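Local coordinates for esterase LipW (Mycobacterium marinum, PDB 3QH4), which is probably a serine hydrolase of the alpha/beta hydrolase fold that cleaves esters, at residues Arg20-Ala25 with Ser292-Trp297; Asp104-Leu109 with Thr299-Phe304; Gly168-Ala173 with Leu221-Tyr226; Val89-Gly94 with His137-Val142; Thr250-Gly255 with Asp266-Leu271. All coordinates share one frame; numbering follows the deposited sequence. Where two conformers were deposited one is given.

Overall arrangement
Contacts 3, 4 and 5 are buried, contacts 1 and 2 partly buried. Contacts 4 and 5 lie within the alpha/beta core, each setting a helix against a strand of the same sheet, with centres about 20 Å apart. Contact 3 joins the helix after the probable nucleophile elbow to helix 216-227, probably part of the cap, and touches contact 4 through Leu171 and Cys91. Contact 2 reaches the strand of contact 4 through Asp104, and contact 1 at the turn before helix 298-315. No direct hydrogen bond crosses any: contacts 1, 4 and 5 are mainly apolar, aliphatic in 1, with a thiol in 4 and a tyrosine ring edge in 5; contact 3 brings the Tyr226 hydroxyl and Trp223 benzo ring to helix 167-181; contact 2 alone uses a bridging water.

Contact 1: Arg20-Ala25 with Ser292-Trp297; sequences RAVATA and SLLPEW
Val22 points one methyl, CG2, at two consecutive leucines: it lies 3.9 Å from Leu293 CB and, equally, 3.9 Å from Leu294 CG. The two approaches differ in direction. Against Leu293 the valine slides past in the opposite sense, so that its methyl rests on the root of the leucine rather than on its fork, while against Leu294 the side chains run obliquely to each other. A chi1 of -66° sets CG2 between the backbone N and the carbonyl carbon of Val22, where it faces the leucines. Leu293 reaches back along the opposite loop, with CD2 4.2 Å from Val22 O and CD1 4.3 Å from Ala23 CB. The loop bends here because Ala23 is the centre of an inverse gamma turn, marked by a weak bond from Thr24 N to Val22 O. Segment 292-297 bends as well: helix 290-293 ends, and a type I turn from Leu294 to Trp297, with Trp297 N 3.1 Å from Leu294 O, leads into helix 298-315 with Trp297 at its N-cap. Around the pair, Leu19 covers Leu293, Leu18 covers Leu294, and Cys287 of strand 286-287 touches both Leu293 and Ala23. Val22 itself is largely exposed.

Contact 2: Asp104-Leu109 with Thr299-Phe304; sequences DHRQCL and TSQRLF
Gln301 and Arg106 meet through a shared water. One residue before Gln301, Ser300 is hydrogen-bonded through OG to Leu294 O, which fixes the start of helix 298-315 to the preceding turn. Gln301, bent at chi2, brings its amide toward Arg106. Its NE2 gives one bond of 2.9 Å to the water, and Arg106 NH2 gives another of 3.0 Å to the same oxygen, which lies in the guanidinium plane at its edge. The two nitrogens are 3.9 Å apart, with the flat groups turned 50° from each other. NE2 also donates to Pro295 O and OE1 accepts from Arg114, so the amide is held at both ends; Arg106 in turn is paired with Glu110 and Glu296. The same NE2 lies at the edge of the Phe304 ring, in its plane. Leu303 points toward helix 105-115 but stops short of it, and packs on Asp291. Phe304 comes last, with its CG beside the backbone N (chi1 -62°). Its CD1 lies 4.0 Å from Gln107 NE2, the amide plane standing 79° to the ring, while NE2 donates a hydrogen bond to Gln307 OE1. Cys108 and Leu109 pack on Tyr78 of strand 72-79, and Leu303 on Thr253 of strand 250-255; helices layered on one face of the central sheet are the known arrangement of the alpha/beta hydrolase fold.

Contact 3: Gly168-Ala173 with Leu221-Tyr226; sequences GATLAA and LMWRHY
Thr170 and Trp223 have the nearest CA atoms of the two helical segments, yet these are 11.5 Å apart, so the backbones stay well separated and long side chains must bridge the distance. Tyr226 does most of this. Its CG is placed opposite the backbone N (chi1 -174°), which aims the ring at helix 167-181 and brings OH to 3.6 Å from Leu171 CD2. The leucine and tyrosine side chains run obliquely, and the meeting is that of a methyl with a phenol oxygen. The ring of Tyr226 is also stacked on Phe96, and its backbone is hydrogen-bonded to that of Tyr132, so its position is set from several sides. Trp223 reaches across with the far corner of its benzo ring: CH2 lies 4.4 Å from Thr170 CG2, a looser, oblique approach. The methyl of Thr170 is thus presented to the tryptophan, while its hydroxyl, OG1, is turned to Val196 O, with a weaker bond to Ser166 O. Both segments are buried at the touching residues, but only 110 Å² is covered between them. On the far side of helix 216-227, His225 NE2 is hydrogen-bonded to Phe29 O, linking this helix to the N-terminal region. Gly168 belongs to a probable nucleophile elbow (Gly-X-Ser-X-Gly) with Ser166, and helix 167-181 is the one that follows it. Helix 216-227 lies in the stretch of chain between strands 189-193 and 250-255, where hydrolases of this family commonly carry part of the cap over the active site.

Contact 4: Val89-Gly94 with His137-Val142; sequences VYCHAG and HDAIEV
Cys91 and Ala139 make the closest contact, SG lying 4.0 Å from CB. The thiol gets there because chi1 of -68° puts SG beside the backbone N, on the side of helix 134-148. Two residues back along the strand, Val89 CG1 meets Val142 CG1 at 4.5 Å, a looser methyl-to-methyl approach. The CA spacings are similar at both points, 7.4 Å for Cys91 and Ala139 against 7.7 Å for Val89 and Val142. In the next shell, Leu171 packs on Cys91, Leu175 on Val89 and Ala139, and Val122 on both valines; the helix is also tied down by Asp138, whose carboxylate forms a salt bridge with Arg125. Beyond the strand end, the loop His92-Gly94 probably corresponds to the HGG-type oxyanion-hole motif of this family, beside Ser166. In it His92 ND1 gives a nearly straight bond (166°) to Ala93 O at 2.7 Å. That oxygen lies in the ring plane, although the donor is tilted 33° out of the carbonyl plane. The ring stacks on Tyr124, and Asp104 accepts from Ala93 N. Across the contact itself no hydrogen bond runs: it rests on thiol and methyl packing alone, which implies that shape and burial hold this strand and helix together.

Contact 5: Thr250-Gly255 with Asp266-Leu271; sequences TLITCG and DYAQRL
Leu271 presses a single methyl, CD1, against Thr250, touching CG2 at 3.9 Å and OG1 at 4.0 Å, the two side chains meeting at about a right angle. That hydroxyl has its hydrogen-bond partner elsewhere, in Pro248 O. Ile252 fills the middle of the interface with both branches. Its CG2 lies 4.1 Å from Ala268 CB, and the small alanine lets the backbones close to 7.3 Å between these CA atoms. The other branch, extended opposite the backbone N (chi1 -179°), brings CD1 to 4.1 Å from Tyr267 CD2, near the plane of the ring and at its edge. Leu280 and Thr278 of strand 278-283 and Pro195 also cover Ile252. The remote side of the helix is different: Asp266 and Gln269 are exposed, and the partly exposed Arg270 is hydrogen-bonded through NH1 to Arg241 O. Past Ile252 the strand parts from the segment, with Cys254 and Gly255 making no contact to it. The axes of the two segments are 9.9 Å apart at closest and run nearly antiparallel, at 159°. This is the first strand and helix of a beta-alpha-beta crossover, completed by the parallel neighbouring strand 278-283 at the edge of the alpha/beta hydrolase sheet.

Contact 1: Arg20-Ala25 with Ser292-Trp297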
# COMPACT_ATOMS: atom_id res chain seq x y z
N ARG A 20 -0.21 20.83 -7.04
CA ARG A 20 -0.32 21.13 -8.47
C ARG A 20 1.04 21.38 -9.12
O ARG A 20 1.23 21.03 -10.28
CB ARG A 20 -1.19 22.37 -8.68
CG ARG A 20 -1.75 22.51 -10.10
CD ARG A 20 -2.46 23.86 -10.24
NE ARG A 20 -3.49 23.98 -9.22
CZ ARG A 20 -3.87 25.12 -8.65
NH1 ARG A 20 -3.32 26.28 -9.01
NH2 ARG A 20 -4.83 25.11 -7.71
N ALA A 21 1.97 21.99 -8.38
CA ALA A 21 3.28 22.30 -8.92
C ALA A 21 4.11 21.08 -9.27
O ALA A 21 4.99 21.16 -10.14
CB ALA A 21 4.06 23.21 -7.93
N VAL A 22 3.84 19.94 -8.62
CA VAL A 22 4.60 18.69 -8.85
C VAL A 22 3.80 17.59 -9.56
O VAL A 22 4.39 16.64 -10.09
CB VAL A 22 5.25 18.11 -7.54
CG1 VAL A 22 6.34 19.05 -6.99
CG2 VAL A 22 4.21 17.78 -6.45
N ALA A 23 2.48 17.73 -9.57
CA ALA A 23 1.62 16.72 -10.20
C ALA A 23 1.33 17.13 -11.64
O ALA A 23 0.20 17.48 -11.98
CB ALA A 23 0.34 16.54 -9.39
N THR A 24 2.37 17.11 -12.48
CA THR A 24 2.30 17.76 -13.81
C THR A 24 2.15 16.79 -14.97
O THR A 24 2.04 17.22 -16.14
CB THR A 24 3.54 18.60 -14.03
OG1 THR A 24 4.68 17.74 -13.86
CG2 THR A 24 3.60 19.73 -13.01
N ALA A 25 2.13 15.50 -14.67
CA ALA A 25 2.03 14.49 -15.75
C ALA A 25 1.18 13.31 -15.38
O ALA A 25 1.18 12.85 -14.23
CB ALA A 25 3.43 14.02 -16.18
N SER A 292 3.64 10.77 -1.46
CA SER A 292 4.92 10.48 -2.15
C SER A 292 5.43 11.68 -2.93
O SER A 292 6.66 11.96 -2.93
CB SER A 292 4.72 9.29 -3.10
OG SER A 292 4.40 8.13 -2.35
N LEU A 293 4.52 12.39 -3.60
CA LEU A 293 4.86 13.58 -4.37
C LEU A 293 5.38 14.72 -3.50
O LEU A 293 6.31 15.43 -3.91
CB LEU A 293 3.67 14.08 -5.21
CG LEU A 293 3.23 13.16 -6.37
CD1 LEU A 293 1.77 13.42 -6.77
CD2 LEU A 293 4.15 13.30 -7.60
N LEU A 294 4.79 14.88 -2.31
CA LEU A 294 5.11 16.01 -1.44
C LEU A 294 5.11 15.56 0.01
O LEU A 294 4.21 15.91 0.75
CB LEU A 294 4.07 17.12 -1.60
CG LEU A 294 4.22 18.25 -2.60
CD1 LEU A 294 3.23 19.38 -2.31
CD2 LEU A 294 5.67 18.79 -2.64
N PRO A 295 6.13 14.80 0.44
CA PRO A 295 6.00 14.23 1.80
C PRO A 295 6.09 15.27 2.92
O PRO A 295 5.64 14.99 4.04
CB PRO A 295 7.16 13.23 1.90
CG PRO A 295 8.03 13.48 0.73
CD PRO A 295 7.26 14.24 -0.32
N GLU A 296 6.60 16.47 2.63
CA GLU A 296 6.66 17.51 3.68
C GLU A 296 5.40 18.39 3.76
O GLU A 296 5.27 19.23 4.64
CB GLU A 296 7.90 18.41 3.49
CG GLU A 296 9.13 17.73 2.98
CD GLU A 296 9.62 16.59 3.84
OE1 GLU A 296 9.30 16.54 5.04
OE2 GLU A 296 10.35 15.74 3.28
N TRP A 297 4.50 18.23 2.81
CA TRP A 297 3.32 19.04 2.77
C TRP A 297 2.48 18.79 4.02
O TRP A 297 2.42 17.68 4.50
CB TRP A 297 2.54 18.65 1.50
CG TRP A 297 1.23 19.34 1.23
CD1 TRP A 297 0.90 20.65 1.50
CD2 TRP A 297 0.13 18.79 0.53
NE1 TRP A 297 -0.38 20.90 1.08
CE2 TRP A 297 -0.87 19.78 0.46
CE3 TRP A 297 -0.15 17.50 0.00
CZ2 TRP A 297 -2.12 19.55 -0.12
CZ3 TRP A 297 -1.37 17.27 -0.59
CH2 TRP A 297 -2.36 18.31 -0.64

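Contact 2: Asp104-Leu109 with Thr299-Phe304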
# COMPACT_ATOMS: atom_id res chain seq x y z
N ASP A 104 8.33 2.94 -1.16
CA ASP A 104 7.57 3.50 -0.05
C ASP A 104 8.42 3.51 1.21
O ASP A 104 7.92 3.39 2.34
CB ASP A 104 6.30 2.66 0.19
CG ASP A 104 5.21 2.94 -0.83
OD1 ASP A 104 5.34 3.90 -1.62
OD2 ASP A 104 4.20 2.22 -0.77
N HIS A 105 9.74 3.66 1.03
CA HIS A 105 10.66 3.72 2.19
C HIS A 105 10.25 4.85 3.18
O HIS A 105 10.22 4.61 4.38
CB HIS A 105 12.07 3.91 1.65
CG HIS A 105 13.16 3.93 2.69
ND1 HIS A 105 13.55 2.80 3.39
CD2 HIS A 105 14.00 4.92 3.06
CE1 HIS A 105 14.56 3.12 4.19
NE2 HIS A 105 14.86 4.39 4.00
N ARG A 106 9.91 6.03 2.66
CA ARG A 106 9.52 7.14 3.54
C ARG A 106 8.28 6.74 4.36
O ARG A 106 8.25 6.95 5.57
CB ARG A 106 9.24 8.41 2.74
CG ARG A 106 8.84 9.61 3.61
CD ARG A 106 9.93 10.04 4.60
NE ARG A 106 9.56 11.29 5.29
CZ ARG A 106 9.75 12.52 4.80
NH1 ARG A 106 10.27 12.70 3.57
NH2 ARG A 106 9.37 13.57 5.53
N GLN A 107 7.26 6.19 3.69
CA GLN A 107 6.06 5.75 4.38
C GLN A 107 6.38 4.78 5.52
O GLN A 107 5.81 4.89 6.62
CB GLN A 107 5.08 5.14 3.36
CG GLN A 107 3.85 4.34 3.94
CD GLN A 107 2.77 5.25 4.56
OE1 GLN A 107 1.74 5.52 3.92
NE2 GLN A 107 2.98 5.67 5.80
N CYS A 108 7.30 3.84 5.26
CA CYS A 108 7.66 2.82 6.25
C CYS A 108 8.34 3.47 7.44
O CYS A 108 8.06 3.11 8.59
CB CYS A 108 8.54 1.71 5.63
SG CYS A 108 7.60 0.64 4.51
N LEU A 109 9.24 4.42 7.17
CA LEU A 109 9.96 5.11 8.24
C LEU A 109 8.97 5.85 9.13
O LEU A 109 9.11 5.89 10.36
CB LEU A 109 11.00 6.09 7.68
CG LEU A 109 12.19 5.41 6.99
CD1 LEU A 109 12.91 6.48 6.17
CD2 LEU A 109 13.16 4.72 7.99
N THR A 299 -0.57 18.39 4.40
CA THR A 299 -1.56 17.33 4.20
C THR A 299 -0.96 15.92 4.29
O THR A 299 -1.54 15.03 4.92
CB THR A 299 -2.35 17.53 2.88
OG1 THR A 299 -3.11 18.74 2.98
CG2 THR A 299 -3.30 16.38 2.61
N SER A 300 0.22 15.76 3.68
CA SER A 300 0.97 14.51 3.78
C SER A 300 1.36 14.24 5.22
O SER A 300 1.27 13.11 5.70
CB SER A 300 2.22 14.56 2.89
OG SER A 300 1.80 14.85 1.55
N GLN A 301 1.78 15.29 5.93
CA GLN A 301 2.13 15.11 7.34
C GLN A 301 0.94 14.72 8.19
O GLN A 301 1.07 13.89 9.10
CB GLN A 301 2.82 16.36 7.89
CG GLN A 301 4.21 16.59 7.27
CD GLN A 301 5.26 15.62 7.84
OE1 GLN A 301 5.44 15.53 9.07
NE2 GLN A 301 5.96 14.89 6.97
N ARG A 302 -0.22 15.31 7.90
CA ARG A 302 -1.44 14.91 8.62
C ARG A 302 -1.79 13.45 8.34
O ARG A 302 -2.26 12.75 9.24
CB ARG A 302 -2.61 15.84 8.25
CG ARG A 302 -2.54 17.21 8.95
CD ARG A 302 -3.88 17.97 8.81
NE ARG A 302 -4.05 18.50 7.47
CZ ARG A 302 -3.70 19.74 7.11
NH1 ARG A 302 -3.86 20.14 5.85
NH2 ARG A 302 -3.17 20.57 8.01
N LEU A 303 -1.58 12.99 7.10
CA LEU A 303 -1.74 11.56 6.80
C LEU A 303 -0.82 10.70 7.68
O LEU A 303 -1.31 9.77 8.34
CB LEU A 303 -1.46 11.28 5.28
CG LEU A 303 -1.42 9.75 5.02
CD1 LEU A 303 -2.81 9.16 5.02
CD2 LEU A 303 -0.70 9.49 3.68
N PHE A 304 0.48 11.00 7.68
CA PHE A 304 1.45 10.23 8.48
C PHE A 304 1.05 10.22 9.97
O PHE A 304 1.15 9.21 10.64
CB PHE A 304 2.87 10.76 8.31
CG PHE A 304 3.41 10.68 6.88
CD1 PHE A 304 3.08 9.62 6.02
CD2 PHE A 304 4.28 11.66 6.41
CE1 PHE A 304 3.60 9.58 4.71
CE2 PHE A 304 4.80 11.63 5.11
CZ PHE A 304 4.48 10.56 4.26
O HOH W 1 8.18 13.45 8.26

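Contact 3: Gly168-Ala173 with Leu221-Tyr226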
# COMPACT_ATOMS: atom_id res chain seq x y z
N GLY A 168 -0.35 -2.18 -3.18
CA GLY A 168 0.10 -2.88 -1.97
C GLY A 168 -0.98 -3.05 -0.91
O GLY A 168 -0.98 -4.01 -0.15
N ALA A 169 -1.90 -2.09 -0.85
CA ALA A 169 -3.03 -2.23 0.08
C ALA A 169 -3.98 -3.34 -0.35
O ALA A 169 -4.59 -3.96 0.50
CB ALA A 169 -3.75 -0.87 0.28
N THR A 170 -4.04 -3.61 -1.65
CA THR A 170 -4.83 -4.75 -2.17
C THR A 170 -4.28 -6.03 -1.56
O THR A 170 -5.05 -6.89 -1.08
CB THR A 170 -4.71 -4.83 -3.72
OG1 THR A 170 -4.84 -3.51 -4.29
CG2 THR A 170 -5.83 -5.72 -4.26
N LEU A 171 -2.96 -6.15 -1.56
CA LEU A 171 -2.30 -7.33 -0.99
C LEU A 171 -2.52 -7.37 0.53
O LEU A 171 -2.81 -8.44 1.08
CB LEU A 171 -0.82 -7.33 -1.31
CG LEU A 171 -0.46 -7.21 -2.79
CD1 LEU A 171 1.08 -7.03 -2.94
CD2 LEU A 171 -0.99 -8.41 -3.64
N ALA A 172 -2.39 -6.23 1.22
CA ALA A 172 -2.63 -6.17 2.65
C ALA A 172 -4.04 -6.62 2.98
O ALA A 172 -4.26 -7.33 3.95
CB ALA A 172 -2.40 -4.75 3.18
N ALA A 173 -5.01 -6.21 2.16
CA ALA A 173 -6.41 -6.62 2.38
C ALA A 173 -6.53 -8.16 2.23
O ALA A 173 -7.33 -8.83 2.92
CB ALA A 173 -7.31 -5.91 1.38
N LEU A 221 -5.66 -0.64 -17.30
CA LEU A 221 -4.46 -1.39 -17.73
C LEU A 221 -3.86 -2.18 -16.57
O LEU A 221 -3.47 -3.34 -16.73
CB LEU A 221 -3.39 -0.45 -18.28
CG LEU A 221 -3.45 -0.08 -19.77
CD1 LEU A 221 -4.82 0.35 -20.13
CD2 LEU A 221 -2.44 1.03 -20.08
N MET A 222 -3.79 -1.54 -15.40
CA MET A 222 -3.26 -2.15 -14.18
C MET A 222 -3.94 -3.49 -13.89
O MET A 222 -3.26 -4.49 -13.66
CB MET A 222 -3.45 -1.18 -12.98
CG MET A 222 -3.08 -1.77 -11.63
SD MET A 222 -3.66 -0.67 -10.32
CE MET A 222 -5.45 -0.87 -10.43
N TRP A 223 -5.27 -3.50 -13.89
CA TRP A 223 -6.03 -4.72 -13.58
C TRP A 223 -5.76 -5.74 -14.67
O TRP A 223 -5.64 -6.97 -14.38
CB TRP A 223 -7.53 -4.44 -13.42
CG TRP A 223 -7.85 -3.92 -12.06
CD1 TRP A 223 -8.28 -2.66 -11.72
CD2 TRP A 223 -7.79 -4.67 -10.86
NE1 TRP A 223 -8.46 -2.58 -10.36
CE2 TRP A 223 -8.17 -3.81 -9.81
CE3 TRP A 223 -7.44 -6.00 -10.57
CZ2 TRP A 223 -8.23 -4.24 -8.47
CZ3 TRP A 223 -7.49 -6.43 -9.23
CH2 TRP A 223 -7.88 -5.54 -8.20
N ARG A 224 -5.63 -5.28 -15.91
CA ARG A 224 -5.36 -6.27 -17.00
C ARG A 224 -4.00 -6.96 -16.82
O ARG A 224 -3.91 -8.20 -16.97
CB ARG A 224 -5.50 -5.63 -18.40
CG ARG A 224 -6.96 -5.40 -18.78
CD ARG A 224 -7.17 -5.47 -20.30
NE ARG A 224 -6.43 -4.46 -21.01
CZ ARG A 224 -6.84 -3.20 -21.18
NH1 ARG A 224 -8.00 -2.78 -20.67
NH2 ARG A 224 -6.08 -2.35 -21.86
N HIS A 225 -2.95 -6.19 -16.49
CA HIS A 225 -1.61 -6.78 -16.33
C HIS A 225 -1.58 -7.77 -15.16
O HIS A 225 -0.94 -8.81 -15.25
CB HIS A 225 -0.53 -5.75 -16.01
CG HIS A 225 -0.38 -4.67 -17.02
ND1 HIS A 225 -0.38 -4.90 -18.38
CD2 HIS A 225 -0.18 -3.34 -16.87
CE1 HIS A 225 -0.24 -3.75 -19.02
NE2 HIS A 225 -0.12 -2.78 -18.12
N TYR A 226 -2.26 -7.39 -14.08
CA TYR A 226 -2.27 -8.15 -12.84
C TYR A 226 -3.05 -9.44 -12.98
O TYR A 226 -2.59 -10.49 -12.52
CB TYR A 226 -2.94 -7.30 -11.75
CG TYR A 226 -2.89 -7.93 -10.38
CD1 TYR A 226 -1.68 -8.37 -9.85
CD2 TYR A 226 -4.03 -8.05 -9.61
CE1 TYR A 226 -1.61 -8.95 -8.59
CE2 TYR A 226 -3.98 -8.61 -8.34
CZ TYR A 226 -2.77 -9.03 -7.82
OH TYR A 226 -2.74 -9.56 -6.55

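Contact 4: Val89-Gly94 with His137-Val142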
# COMPACT_ATOMS: atom_id res chain seq x y z
N VAL A 89 3.23 -5.80 8.70
CA VAL A 89 3.74 -6.31 7.42
C VAL A 89 3.19 -5.38 6.36
O VAL A 89 1.98 -5.24 6.26
CB VAL A 89 3.28 -7.76 7.16
CG1 VAL A 89 3.61 -8.18 5.73
CG2 VAL A 89 3.94 -8.70 8.22
N TYR A 90 4.08 -4.74 5.59
CA TYR A 90 3.72 -3.65 4.67
C TYR A 90 4.03 -4.01 3.22
O TYR A 90 5.09 -4.61 2.94
CB TYR A 90 4.50 -2.37 5.03
CG TYR A 90 4.18 -1.21 4.12
CD1 TYR A 90 3.14 -0.31 4.46
CD2 TYR A 90 4.91 -1.00 2.94
CE1 TYR A 90 2.85 0.76 3.61
CE2 TYR A 90 4.63 0.07 2.08
CZ TYR A 90 3.59 0.93 2.42
OH TYR A 90 3.27 1.97 1.59
N CYS A 91 3.11 -3.66 2.30
CA CYS A 91 3.29 -3.86 0.84
C CYS A 91 3.19 -2.52 0.12
O CYS A 91 2.20 -1.80 0.30
CB CYS A 91 2.24 -4.83 0.28
SG CYS A 91 2.49 -6.48 0.87
N HIS A 92 4.22 -2.20 -0.66
CA HIS A 92 4.35 -0.89 -1.34
C HIS A 92 3.40 -0.67 -2.55
O HIS A 92 2.80 -1.59 -3.06
CB HIS A 92 5.80 -0.69 -1.80
CG HIS A 92 6.23 -1.64 -2.89
ND1 HIS A 92 5.91 -1.43 -4.21
CD2 HIS A 92 6.95 -2.79 -2.85
CE1 HIS A 92 6.40 -2.42 -4.94
NE2 HIS A 92 7.05 -3.25 -4.14
N ALA A 93 3.30 0.59 -2.96
CA ALA A 93 2.50 1.04 -4.10
C ALA A 93 3.19 0.73 -5.42
O ALA A 93 4.39 0.39 -5.43
CB ALA A 93 2.27 2.55 -3.98
N GLY A 94 2.48 0.87 -6.54
CA GLY A 94 3.16 0.65 -7.81
C GLY A 94 2.29 -0.08 -8.80
O GLY A 94 2.80 -0.56 -9.79
N HIS A 137 1.16 -14.35 -2.87
CA HIS A 137 1.94 -15.46 -2.31
C HIS A 137 3.17 -14.97 -1.56
O HIS A 137 3.49 -15.50 -0.50
CB HIS A 137 2.35 -16.45 -3.38
CG HIS A 137 1.28 -17.41 -3.76
ND1 HIS A 137 1.30 -18.09 -4.97
CD2 HIS A 137 0.16 -17.80 -3.12
CE1 HIS A 137 0.23 -18.87 -5.04
NE2 HIS A 137 -0.47 -18.72 -3.93
N ASP A 138 3.86 -13.98 -2.14
CA ASP A 138 5.06 -13.41 -1.50
C ASP A 138 4.69 -12.74 -0.18
O ASP A 138 5.39 -12.92 0.82
CB ASP A 138 5.74 -12.38 -2.42
CG ASP A 138 6.36 -13.03 -3.67
OD1 ASP A 138 6.43 -14.27 -3.73
OD2 ASP A 138 6.77 -12.28 -4.57
N ALA A 139 3.63 -11.94 -0.19
CA ALA A 139 3.20 -11.30 1.07
C ALA A 139 2.88 -12.32 2.16
O ALA A 139 3.20 -12.13 3.34
CB ALA A 139 1.98 -10.40 0.82
N ILE A 140 2.22 -13.41 1.77
CA ILE A 140 1.85 -14.47 2.72
C ILE A 140 3.09 -15.13 3.28
O ILE A 140 3.17 -15.39 4.48
CB ILE A 140 0.90 -15.52 2.05
CG1 ILE A 140 -0.49 -14.87 1.86
CG2 ILE A 140 0.85 -16.83 2.88
CD1 ILE A 140 -1.48 -15.64 0.95
N GLU A 141 4.05 -15.37 2.40
CA GLU A 141 5.32 -15.97 2.79
C GLU A 141 6.00 -15.10 3.85
O GLU A 141 6.48 -15.63 4.88
CB GLU A 141 6.21 -16.13 1.56
CG GLU A 141 7.51 -16.87 1.81
CD GLU A 141 7.40 -18.39 1.69
OE1 GLU A 141 6.27 -18.95 1.68
OE2 GLU A 141 8.47 -19.03 1.62
N VAL A 142 6.00 -13.78 3.63
CA VAL A 142 6.64 -12.87 4.58
C VAL A 142 5.88 -12.85 5.89
O VAL A 142 6.49 -12.95 6.95
CB VAL A 142 6.85 -11.45 4.01
CG1 VAL A 142 7.38 -10.48 5.11
CG2 VAL A 142 7.83 -11.52 2.84

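Contact 5: Thr250-Gly255 with Asp266-Leu271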
# COMPACT_ATOMS: atom_id res chain seq x y z
N THR A 250 -9.82 -1.23 10.93
CA THR A 250 -9.26 -0.67 9.70
C THR A 250 -9.06 0.84 9.79
O THR A 250 -9.89 1.53 10.41
CB THR A 250 -10.24 -0.98 8.54
OG1 THR A 250 -10.33 -2.40 8.38
CG2 THR A 250 -9.77 -0.35 7.18
N LEU A 251 -7.95 1.33 9.21
CA LEU A 251 -7.80 2.74 8.84
C LEU A 251 -7.73 2.74 7.33
O LEU A 251 -6.89 2.04 6.75
CB LEU A 251 -6.54 3.38 9.40
CG LEU A 251 -6.25 4.77 8.81
CD1 LEU A 251 -7.31 5.84 9.25
CD2 LEU A 251 -4.83 5.22 9.24
N ILE A 252 -8.60 3.51 6.69
CA ILE A 252 -8.60 3.59 5.23
C ILE A 252 -8.62 5.05 4.80
O ILE A 252 -9.47 5.83 5.26
CB ILE A 252 -9.75 2.71 4.63
CG1 ILE A 252 -9.74 2.76 3.10
CG2 ILE A 252 -11.14 3.13 5.16
CD1 ILE A 252 -10.74 1.74 2.44
N THR A 253 -7.72 5.42 3.90
CA THR A 253 -7.52 6.83 3.58
C THR A 253 -7.44 7.01 2.06
O THR A 253 -7.10 6.06 1.33
CB THR A 253 -6.20 7.33 4.22
OG1 THR A 253 -5.12 6.43 3.89
CG2 THR A 253 -6.32 7.43 5.75
N CYS A 254 -7.79 8.20 1.56
CA CYS A 254 -7.63 8.46 0.12
C CYS A 254 -7.76 9.95 -0.16
O CYS A 254 -8.51 10.63 0.53
CB CYS A 254 -8.74 7.72 -0.65
SG CYS A 254 -8.36 7.51 -2.40
N GLY A 255 -7.01 10.45 -1.15
CA GLY A 255 -7.21 11.83 -1.65
C GLY A 255 -8.51 11.87 -2.45
O GLY A 255 -8.92 10.86 -2.99
N ASP A 266 -17.01 3.02 -1.03
CA ASP A 266 -17.89 1.84 -1.05
C ASP A 266 -17.39 0.80 -0.03
O ASP A 266 -18.17 0.22 0.74
CB ASP A 266 -17.91 1.20 -2.46
CG ASP A 266 -18.59 2.09 -3.54
OD1 ASP A 266 -19.39 2.99 -3.22
OD2 ASP A 266 -18.32 1.84 -4.75
N TYR A 267 -16.08 0.56 -0.03
CA TYR A 267 -15.50 -0.49 0.83
C TYR A 267 -15.64 -0.08 2.30
O TYR A 267 -15.99 -0.90 3.14
CB TYR A 267 -14.02 -0.70 0.48
CG TYR A 267 -13.42 -2.01 0.98
CD1 TYR A 267 -13.86 -3.24 0.48
CD2 TYR A 267 -12.42 -2.01 1.94
CE1 TYR A 267 -13.30 -4.46 0.94
CE2 TYR A 267 -11.87 -3.22 2.41
CZ TYR A 267 -12.30 -4.43 1.88
OH TYR A 267 -11.73 -5.60 2.33
N ALA A 268 -15.34 1.18 2.58
CA ALA A 268 -15.49 1.68 3.96
C ALA A 268 -16.94 1.51 4.46
O ALA A 268 -17.17 1.05 5.60
CB ALA A 268 -15.04 3.15 4.04
N GLN A 269 -17.92 1.83 3.62
CA GLN A 269 -19.31 1.74 4.08
C GLN A 269 -19.65 0.26 4.34
O GLN A 269 -20.30 -0.06 5.33
CB GLN A 269 -20.25 2.33 3.03
CG GLN A 269 -21.70 1.98 3.25
CD GLN A 269 -22.32 2.75 4.38
OE1 GLN A 269 -22.40 2.26 5.54
NE2 GLN A 269 -22.77 3.96 4.07
N ARG A 270 -19.15 -0.63 3.49
CA ARG A 270 -19.41 -2.06 3.68
C ARG A 270 -18.72 -2.61 4.92
O ARG A 270 -19.30 -3.42 5.63
CB ARG A 270 -19.05 -2.83 2.41
CG ARG A 270 -19.96 -2.42 1.26
CD ARG A 270 -20.11 -3.55 0.24
NE ARG A 270 -18.83 -4.02 -0.28
CZ ARG A 270 -18.40 -5.28 -0.20
NH1 ARG A 270 -17.24 -5.59 -0.73
NH2 ARG A 270 -19.14 -6.23 0.39
N LEU A 271 -17.49 -2.16 5.18
CA LEU A 271 -16.80 -2.56 6.42
C LEU A 271 -17.63 -2.15 7.64
O LEU A 271 -17.92 -2.95 8.52
CB LEU A 271 -15.41 -1.95 6.50
CG LEU A 271 -14.33 -2.53 5.57
CD1 LEU A 271 -13.08 -1.63 5.63
CD2 LEU A 271 -13.98 -3.98 5.99